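Radical SAM domain protein (Methanothrix thermoacetophila, PDB 6Y1X) is the radical SAM enzyme NifB, a carbide synthase that carries [4Fe-4S] clusters and takes part in maturation of the nitrogenase iron-molybdenum cofactor. Local coordinates at residues K58-C63 and S140-L145. Sequence-based numbering, arbitrary orientation.
Sequences KCNIQC and STNGLL. With SF4 (iron/sulfur cluster), chain D.
In the radical SAM cluster site, the loop and short strand that open the CX3CX2C motif, from Cys59 to Cys63, meet the turn that ends strand 136-141, chiefly at Asn142. Cys59 SG binds iron FE4 of the [4Fe-4S] cluster and Cys63 SG binds FE2, each at 2.3 Å; Cys66 and Cys72 also bind this cluster. The central link joins two amides: Asn142 ND2 donates to Asn60 OD1 at 3.0 Å, nearly straight (173°), in the carbonyl plane of Asn60 and in the amide plane of Asn142, the two amide planes being 26° apart, nearly coplanar. Asn142 CG sits between its backbone N and carbonyl carbon (chi1 61°), which puts the amide over its own turn, where OD1 accepts from Leu144 N at 3.0 Å, an Asx turn. A water completes the bridge, giving a hydrogen to Asn142 OD1 at 2.7 Å and accepting from Asn60 ND2 and Leu145 N. Both ends of each amide are therefore used, which fixes their flips. Ile61 comes tip to tip with Asn142, whose ND2 lies near both Ile61 CD1 and sulfide S1, at 3.4 and 3.7 Å. Apolar contacts flank the pair: the side chains of Leu144 and Ile61 slide past each other in opposite directions, CD2 4.0 Å from CG2, and Leu145 CD1 packs on the Asn60 amide. The carboxylate of Glu114 is hydrogen-bonded to Thr141 OG1 and Asn142 N. Strand 61-63 is an edge of the small antiparallel sheet, beside 177-182, whereas 136-141 lies inside the parallel sheet between 104-109 and 160-164; Leu144 leans on helix 189-209, and Leu145 holds the N-cap position of helix 146-156.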
loop_
_atom_site.group_PDB
_atom_site.type_symbol
_atom_site.label_atom_id
_atom_site.label_comp_id
_atom_site.label_asym_id
_atom_site.label_seq_id
_atom_site.Cartn_x
_atom_site.Cartn_y
_atom_site.Cartn_z
ATOM N N LYS A 58 14.704 0.597 0.034
ATOM C CA LYS A 58 14.819 -0.555 -0.849
ATOM C C LYS A 58 13.438 -1.050 -1.264
ATOM O O LYS A 58 12.476 -0.986 -0.495
ATOM C CB LYS A 58 15.584 -1.696 -0.178
ATOM C CG LYS A 58 16.977 -1.324 0.301
ATOM C CD LYS A 58 17.731 -2.551 0.786
ATOM C CE LYS A 58 17.178 -3.070 2.096
ATOM N NZ LYS A 58 18.035 -4.160 2.645
ATOM N N CYS A 59 13.363 -1.590 -2.477
ATOM C CA CYS A 59 12.202 -2.325 -2.954
ATOM C C CYS A 59 12.615 -3.715 -3.414
ATOM O O CYS A 59 13.772 -3.960 -3.767
ATOM C CB CYS A 59 11.492 -1.605 -4.105
ATOM S SG CYS A 59 9.840 -2.266 -4.394
ATOM N N ASN A 60 11.646 -4.627 -3.405
ATOM C CA ASN A 60 11.888 -6.017 -3.761
ATOM C C ASN A 60 11.186 -6.457 -5.035
ATOM O O ASN A 60 11.272 -7.635 -5.391
ATOM C CB ASN A 60 11.493 -6.941 -2.601
ATOM C CG ASN A 60 10.100 -6.659 -2.066
ATOM O OD1 ASN A 60 9.368 -5.819 -2.591
ATOM N ND2 ASN A 60 9.729 -7.371 -1.010
ATOM N N ILE A 61 10.490 -5.562 -5.727
ATOM C CA ILE A 61 9.890 -5.867 -7.015
ATOM C C ILE A 61 10.172 -4.700 -7.953
ATOM O O ILE A 61 10.756 -3.688 -7.560
ATOM C CB ILE A 61 8.372 -6.135 -6.911
ATOM C CG1 ILE A 61 7.615 -4.857 -6.556
ATOM C CG2 ILE A 61 8.083 -7.180 -5.840
ATOM C CD1 ILE A 61 6.105 -5.039 -6.533
ATOM N N GLN A 62 9.720 -4.830 -9.195
ATOM C CA GLN A 62 9.779 -3.734 -10.156
ATOM C C GLN A 62 8.469 -3.713 -10.928
ATOM O O GLN A 62 8.229 -4.569 -11.788
ATOM C CB GLN A 62 10.972 -3.862 -11.104
ATOM C CG GLN A 62 11.022 -2.759 -12.149
ATOM C CD GLN A 62 11.209 -1.384 -11.529
ATOM O OE1 GLN A 62 12.253 -1.085 -10.950
ATOM N NE2 GLN A 62 10.175 -0.557 -11.607
ATOM N N CYS A 63 7.631 -2.732 -10.613
ATOM C CA CYS A 63 6.382 -2.515 -11.321
ATOM C C CYS A 63 6.687 -1.853 -12.657
ATOM O O CYS A 63 7.611 -1.040 -12.760
ATOM C CB CYS A 63 5.463 -1.614 -10.498
ATOM S SG CYS A 63 5.119 -2.201 -8.831
ATOM N N SER A 140 1.991 0.567 4.166
ATOM C CA SER A 140 1.658 0.185 2.808
ATOM C C SER A 140 2.659 -0.869 2.354
ATOM O O SER A 140 3.808 -0.879 2.804
ATOM C CB SER A 140 1.690 1.407 1.875
ATOM O OG SER A 140 1.626 1.032 0.506
ATOM N N THR A 141 2.213 -1.791 1.508
ATOM C CA THR A 141 3.106 -2.834 1.026
ATOM C C THR A 141 2.636 -3.319 -0.335
ATOM O O THR A 141 1.448 -3.261 -0.653
ATOM C CB THR A 141 3.185 -4.019 2.007
ATOM O OG1 THR A 141 4.056 -5.035 1.483
ATOM C CG2 THR A 141 1.808 -4.619 2.258
ATOM N N ASN A 142 3.582 -3.799 -1.139
ATOM C CA ASN A 142 3.206 -4.533 -2.338
ATOM C C ASN A 142 2.776 -5.960 -2.015
ATOM O O ASN A 142 2.312 -6.673 -2.911
ATOM C CB ASN A 142 4.343 -4.499 -3.370
ATOM C CG ASN A 142 5.633 -5.142 -2.870
ATOM O OD1 ASN A 142 5.623 -6.128 -2.136
ATOM N ND2 ASN A 142 6.756 -4.571 -3.273
ATOM N N GLY A 143 2.931 -6.395 -0.763
ATOM C CA GLY A 143 2.402 -7.666 -0.315
ATOM C C GLY A 143 3.356 -8.835 -0.393
ATOM O O GLY A 143 3.063 -9.889 0.190
ATOM N N LEU A 144 4.478 -8.699 -1.108
ATOM C CA LEU A 144 5.365 -9.844 -1.298
ATOM C C LEU A 144 5.880 -10.388 0.030
ATOM O O LEU A 144 5.922 -11.606 0.230
ATOM C CB LEU A 144 6.537 -9.471 -2.203
ATOM C CG LEU A 144 7.508 -10.626 -2.468
ATOM C CD1 LEU A 144 6.838 -11.800 -3.180
ATOM C CD2 LEU A 144 8.710 -10.128 -3.259
ATOM N N LEU A 145 6.261 -9.510 0.954
ATOM C CA LEU A 145 6.786 -9.951 2.241
ATOM C C LEU A 145 5.745 -9.924 3.349
ATOM O O LEU A 145 6.097 -10.121 4.515
ATOM C CB LEU A 145 8.003 -9.113 2.641
ATOM C CG LEU A 145 9.291 -9.426 1.880
ATOM C CD1 LEU A 145 10.394 -8.436 2.229
ATOM C CD2 LEU A 145 9.731 -10.860 2.162
HETATM FE FE1 SF4 D . 8.096 1.111 -7.456
HETATM FE FE2 SF4 D . 6.394 -0.975 -7.360
HETATM FE FE3 SF4 D . 6.415 0.855 -5.341
HETATM FE FE4 SF4 D . 8.493 -0.886 -5.647
HETATM S S1 SF4 D . 6.325 -1.433 -5.108
HETATM S S2 SF4 D . 8.656 1.370 -5.242
HETATM S S3 SF4 D . 8.619 -1.078 -7.935
HETATM S S4 SF4 D . 5.801 1.242 -7.519
HETATM O O HOH W 1 6.974 -6.744 0.144
#